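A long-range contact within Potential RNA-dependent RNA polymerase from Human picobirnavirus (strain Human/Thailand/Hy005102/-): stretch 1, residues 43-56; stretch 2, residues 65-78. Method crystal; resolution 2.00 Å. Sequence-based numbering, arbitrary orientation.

Stretch 1 (43-56) SLESICDEWYKKLV
Stretch 2, residues 65-78: LMEFEDDLRKKVGP

The two stretches form an antiparallel helix-helix contact, widely spaced at the backbone and bridged by long side chains, with a polar centre around Tyr 52 and Arg 73 and apolar packing toward both ends. The helix that starts at Leu 44 and the helix that enters stretch 2 from earlier in the chain run at 173° to each other, and their axes come no closer than 12.4 Å. The register follows from the nearest CA pairs: Leu 44 to Gly 77 at 7.6 Å, Cys 48 to Arg 73 at 8.4 Å, Tyr 52 to Asp 70 at 9.6 Å and Val 56 to Met 66 at 7.2 Å. Together the stretches bury 565 Å², both sides summed.

Within the helices most residues lie near -60/-43, Lys 54 (-96/-35) being the clearest departure, with i to i+4 hydrogen bonds such as Cys 48 N to Leu 44 O (2.9 Å) and Arg 73 N to Glu 69 O (2.8 Å). Ser 43 (-76/165, chi1 p) caps the first helix: its OG accepts from Ser 46 N at 3.2 Å. In stretch 2 a type I turn runs from Arg 73 to Val 76, closed by Val 76 N to Arg 73 O at 3.2 Å. Val 76 is extended (-57/133), and Gly 77 adopts 164/-165, where a CB would be jammed against the preceding carbonyl O.

Arg 73 loses the most area to the partner stretch, 101 Å². Its CB points toward stretch 1, and chi1 to chi3 are all t (180°, 171°, -155°), so the extended chain carries the guanidinium across the gap. There NH2 meets Asp 49 OD1 at 2.7 Å in a salt bridge; the accompanying hydrogen bond is weak, its N-H...acceptor angle being 120°. Asp 49 has its CB directed away, but chi1 m (-73°) brings its carboxylate nearer. Tyr 52 CD2 lies over one face of the guanidinium, 3.0 Å from Arg 73 NH1.

Tyr 52, with chi1 t (-158°) and chi2 -74°, also donates from OH to Asp 70 OD1 at 2.5 Å, a short bond to a charged acceptor lying near the ring plane. Asp 70 reaches it with chi1 m (-81°). Met 66 SD lies 5.0 Å from the centroid of the Tyr 52 ring and 43° off its normal, an oblique sulfur-aromatic approach.

Met 66 folds through chi angles t, p, p (-175°, 59°, 49°), placing CE against the end of stretch 1: 3.9 Å from Leu 55 CG, 3.3 Å from Leu 55 O and 3.6 Å from Val 56 CA. Leu 55 (t, p) also sets CD2 3.6 Å from Glu 69 CD; both carboxylate oxygens of Glu 69 are hydrogen-bonded elsewhere in the structure.

At the other end, Leu 44 (t, p) packs CD2 3.7 Å from Val 76 CG1 and 3.7 Å from Gly 77 CA. Cys 48, chi1 m, adds SG at 4.1 Å from Val 76 CG1, completing a small apolar cluster.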

# COMPACT_ATOMS: atom_id res chain seq x y z
N SER A 43 25.04 -1.07 -16.77
CA SER A 43 23.97 -0.12 -16.53
C SER A 43 22.63 -0.83 -16.44
O SER A 43 22.47 -1.99 -16.84
CB SER A 43 23.91 0.93 -17.64
OG SER A 43 23.41 0.34 -18.82
N LEU A 44 21.65 -0.11 -15.92
CA LEU A 44 20.30 -0.64 -15.85
C LEU A 44 19.76 -0.96 -17.24
O LEU A 44 19.12 -2.00 -17.45
CB LEU A 44 19.43 0.37 -15.12
CG LEU A 44 17.94 0.12 -14.99
CD1 LEU A 44 17.68 -1.08 -14.10
CD2 LEU A 44 17.32 1.39 -14.42
N GLU A 45 20.03 -0.09 -18.22
CA GLU A 45 19.60 -0.33 -19.60
C GLU A 45 20.14 -1.66 -20.12
O GLU A 45 19.39 -2.48 -20.66
CB GLU A 45 20.06 0.82 -20.50
CG GLU A 45 19.47 2.20 -20.21
CD GLU A 45 19.88 2.75 -18.84
OE1 GLU A 45 21.10 2.99 -18.63
OE2 GLU A 45 18.99 2.93 -17.99
N SER A 46 21.44 -1.89 -19.93
CA SER A 46 22.07 -3.10 -20.45
C SER A 46 21.51 -4.35 -19.79
O SER A 46 21.30 -5.36 -20.47
CB SER A 46 23.58 -3.02 -20.28
OG SER A 46 24.11 -2.08 -21.19
N ILE A 47 21.30 -4.32 -18.48
CA ILE A 47 20.62 -5.43 -17.80
C ILE A 47 19.27 -5.68 -18.45
O ILE A 47 18.94 -6.81 -18.85
CB ILE A 47 20.46 -5.15 -16.30
CG1 ILE A 47 21.83 -5.01 -15.62
CG2 ILE A 47 19.61 -6.25 -15.64
CD1 ILE A 47 21.76 -4.22 -14.34
N CYS A 48 18.46 -4.63 -18.55
CA CYS A 48 17.12 -4.79 -19.11
C CYS A 48 17.18 -5.24 -20.56
O CYS A 48 16.44 -6.14 -20.97
CB CYS A 48 16.35 -3.48 -18.97
SG CYS A 48 15.88 -3.09 -17.26
N ASP A 49 18.08 -4.64 -21.35
CA ASP A 49 18.19 -5.00 -22.76
C ASP A 49 18.53 -6.47 -22.93
O ASP A 49 17.98 -7.16 -23.80
CB ASP A 49 19.25 -4.13 -23.45
CG ASP A 49 18.78 -2.69 -23.67
OD1 ASP A 49 17.59 -2.39 -23.44
OD2 ASP A 49 19.62 -1.84 -24.07
N GLU A 50 19.43 -6.98 -22.08
CA GLU A 50 19.84 -8.38 -22.18
C GLU A 50 18.70 -9.32 -21.85
O GLU A 50 18.46 -10.31 -22.57
CB GLU A 50 21.04 -8.63 -21.26
CG GLU A 50 21.71 -9.96 -21.53
CD GLU A 50 22.42 -9.98 -22.88
OE1 GLU A 50 22.79 -11.08 -23.35
OE2 GLU A 50 22.61 -8.89 -23.48
N TRP A 51 17.96 -9.04 -20.78
CA TRP A 51 16.82 -9.89 -20.45
C TRP A 51 15.73 -9.78 -21.51
O TRP A 51 15.05 -10.76 -21.82
CB TRP A 51 16.25 -9.53 -19.07
CG TRP A 51 14.95 -10.24 -18.82
CD1 TRP A 51 13.72 -9.66 -18.66
CD2 TRP A 51 14.74 -11.65 -18.77
NE1 TRP A 51 12.75 -10.64 -18.49
CE2 TRP A 51 13.36 -11.87 -18.56
CE3 TRP A 51 15.59 -12.75 -18.88
CZ2 TRP A 51 12.81 -13.14 -18.45
CZ3 TRP A 51 15.05 -14.02 -18.78
CH2 TRP A 51 13.67 -14.20 -18.56
N TYR A 52 15.57 -8.59 -22.10
CA TYR A 52 14.52 -8.38 -23.10
C TYR A 52 14.70 -9.30 -24.30
O TYR A 52 13.71 -9.74 -24.90
CB TYR A 52 14.51 -6.92 -23.56
CG TYR A 52 13.18 -6.50 -24.14
CD1 TYR A 52 12.78 -6.93 -25.40
CD2 TYR A 52 12.30 -5.72 -23.41
CE1 TYR A 52 11.54 -6.56 -25.93
CE2 TYR A 52 11.08 -5.33 -23.92
CZ TYR A 52 10.70 -5.76 -25.18
OH TYR A 52 9.48 -5.37 -25.69
N LYS A 53 15.95 -9.59 -24.67
CA LYS A 53 16.20 -10.50 -25.78
C LYS A 53 15.51 -11.84 -25.60
O LYS A 53 15.12 -12.48 -26.58
CB LYS A 53 17.69 -10.73 -25.98
CG LYS A 53 18.48 -9.52 -26.41
CD LYS A 53 19.94 -9.91 -26.57
CE LYS A 53 20.83 -8.71 -26.70
NZ LYS A 53 22.27 -9.11 -26.74
N LYS A 54 15.37 -12.29 -24.35
CA LYS A 54 14.71 -13.56 -24.06
C LYS A 54 13.23 -13.39 -23.69
O LYS A 54 12.41 -14.25 -24.03
CB LYS A 54 15.41 -14.30 -22.92
CG LYS A 54 16.65 -13.85 -22.36
CD LYS A 54 17.24 -14.88 -21.41
CE LYS A 54 18.38 -14.14 -20.78
NZ LYS A 54 18.96 -15.05 -19.89
N LEU A 55 12.88 -12.29 -23.00
CA LEU A 55 11.48 -12.02 -22.69
C LEU A 55 10.63 -12.02 -23.95
O LEU A 55 9.55 -12.61 -23.98
CB LEU A 55 11.35 -10.68 -21.98
CG LEU A 55 9.94 -10.33 -21.50
CD1 LEU A 55 9.45 -11.40 -20.54
CD2 LEU A 55 9.89 -8.95 -20.85
N VAL A 56 11.15 -11.40 -25.00
CA VAL A 56 10.42 -11.14 -26.23
C VAL A 56 9.88 -12.42 -26.85
O VAL A 56 8.94 -12.38 -27.65
CB VAL A 56 11.34 -10.36 -27.19
CG1 VAL A 56 12.25 -11.32 -27.95
CG2 VAL A 56 10.53 -9.48 -28.11
N LEU A 65 0.66 -9.99 -22.39
CA LEU A 65 1.67 -10.04 -21.34
C LEU A 65 2.89 -9.21 -21.72
O LEU A 65 3.49 -8.53 -20.87
CB LEU A 65 2.09 -11.48 -21.04
CG LEU A 65 3.17 -11.63 -19.95
CD1 LEU A 65 2.76 -10.97 -18.63
CD2 LEU A 65 3.52 -13.08 -19.71
N MET A 66 3.26 -9.25 -23.01
CA MET A 66 4.35 -8.40 -23.49
C MET A 66 3.99 -6.93 -23.38
O MET A 66 4.84 -6.11 -23.00
CB MET A 66 4.69 -8.77 -24.94
CG MET A 66 5.90 -8.03 -25.54
SD MET A 66 7.46 -8.29 -24.63
CE MET A 66 7.47 -10.04 -24.49
N GLU A 67 2.75 -6.56 -23.69
CA GLU A 67 2.32 -5.17 -23.51
C GLU A 67 2.42 -4.75 -22.06
O GLU A 67 2.83 -3.62 -21.77
CB GLU A 67 0.88 -4.98 -23.98
CG GLU A 67 0.66 -5.09 -25.45
CD GLU A 67 -0.73 -5.64 -25.77
OE1 GLU A 67 -0.87 -6.42 -26.74
OE2 GLU A 67 -1.68 -5.32 -25.01
N PHE A 68 2.00 -5.62 -21.15
CA PHE A 68 2.10 -5.37 -19.71
C PHE A 68 3.55 -5.15 -19.30
O PHE A 68 3.87 -4.19 -18.60
CB PHE A 68 1.47 -6.55 -18.99
CG PHE A 68 1.76 -6.65 -17.51
CD1 PHE A 68 1.04 -5.93 -16.58
CD2 PHE A 68 2.70 -7.56 -17.05
CE1 PHE A 68 1.28 -6.07 -15.22
CE2 PHE A 68 2.95 -7.71 -15.69
CZ PHE A 68 2.22 -6.95 -14.77
N GLU A 69 4.45 -6.02 -19.77
CA GLU A 69 5.87 -5.89 -19.49
C GLU A 69 6.44 -4.60 -20.07
O GLU A 69 7.20 -3.89 -19.40
CB GLU A 69 6.62 -7.10 -20.04
CG GLU A 69 6.39 -8.41 -19.27
CD GLU A 69 7.44 -8.61 -18.18
OE1 GLU A 69 8.07 -7.61 -17.78
OE2 GLU A 69 7.63 -9.77 -17.73
N ASP A 70 6.12 -4.30 -21.34
CA ASP A 70 6.56 -3.07 -21.98
C ASP A 70 6.09 -1.84 -21.21
O ASP A 70 6.84 -0.87 -21.05
CB ASP A 70 6.03 -2.99 -23.42
CG ASP A 70 6.86 -3.79 -24.40
OD1 ASP A 70 7.95 -4.26 -24.02
OD2 ASP A 70 6.42 -3.93 -25.56
N ASP A 71 4.83 -1.85 -20.78
CA ASP A 71 4.30 -0.75 -19.96
C ASP A 71 5.14 -0.53 -18.70
O ASP A 71 5.52 0.60 -18.38
CB ASP A 71 2.85 -1.04 -19.60
CG ASP A 71 2.24 0.03 -18.73
OD1 ASP A 71 2.06 1.17 -19.21
OD2 ASP A 71 1.97 -0.26 -17.55
N LEU A 72 5.42 -1.60 -17.94
CA LEU A 72 6.14 -1.43 -16.68
C LEU A 72 7.62 -1.16 -16.91
O LEU A 72 8.28 -0.53 -16.07
CB LEU A 72 5.94 -2.65 -15.78
CG LEU A 72 4.50 -2.76 -15.25
CD1 LEU A 72 4.28 -3.99 -14.41
CD2 LEU A 72 4.19 -1.51 -14.41
N ARG A 73 8.17 -1.63 -18.04
CA ARG A 73 9.54 -1.31 -18.39
C ARG A 73 9.78 0.20 -18.44
O ARG A 73 10.86 0.67 -18.08
CB ARG A 73 9.89 -1.94 -19.74
CG ARG A 73 11.31 -1.64 -20.17
CD ARG A 73 11.72 -2.44 -21.38
NE ARG A 73 13.17 -2.59 -21.41
CZ ARG A 73 13.88 -2.82 -22.51
NH1 ARG A 73 13.27 -2.93 -23.68
NH2 ARG A 73 15.20 -2.94 -22.43
N LYS A 74 8.77 0.97 -18.87
CA LYS A 74 8.92 2.41 -18.96
C LYS A 74 9.05 3.07 -17.59
O LYS A 74 9.48 4.23 -17.53
CB LYS A 74 7.73 3.03 -19.69
CG LYS A 74 7.49 2.46 -21.07
CD LYS A 74 6.24 3.09 -21.67
CE LYS A 74 6.03 2.67 -23.10
NZ LYS A 74 4.64 2.99 -23.52
N LYS A 75 8.69 2.39 -16.50
CA LYS A 75 8.82 2.95 -15.15
C LYS A 75 10.14 2.58 -14.49
O LYS A 75 10.48 3.17 -13.45
CB LYS A 75 7.66 2.50 -14.25
CG LYS A 75 6.24 2.85 -14.75
CD LYS A 75 5.96 4.34 -14.80
CE LYS A 75 4.48 4.61 -15.15
NZ LYS A 75 4.11 6.06 -15.15
N VAL A 76 10.86 1.61 -15.04
CA VAL A 76 12.11 1.15 -14.45
C VAL A 76 13.07 2.32 -14.30
O VAL A 76 13.23 3.13 -15.22
CB VAL A 76 12.69 0.01 -15.30
CG1 VAL A 76 14.09 -0.33 -14.84
CG2 VAL A 76 11.78 -1.22 -15.21
N GLY A 77 13.68 2.43 -13.13
CA GLY A 77 14.64 3.48 -12.87
C GLY A 77 14.92 3.65 -11.39
O GLY A 77 14.59 2.79 -10.56
N PRO A 78 15.53 4.78 -11.03
CA PRO A 78 15.89 5.02 -9.63
C PRO A 78 14.67 5.04 -8.72
O PRO A 78 13.54 5.30 -9.15
CB PRO A 78 16.57 6.39 -9.66
CG PRO A 78 17.04 6.57 -11.10
CD PRO A 78 15.99 5.86 -11.93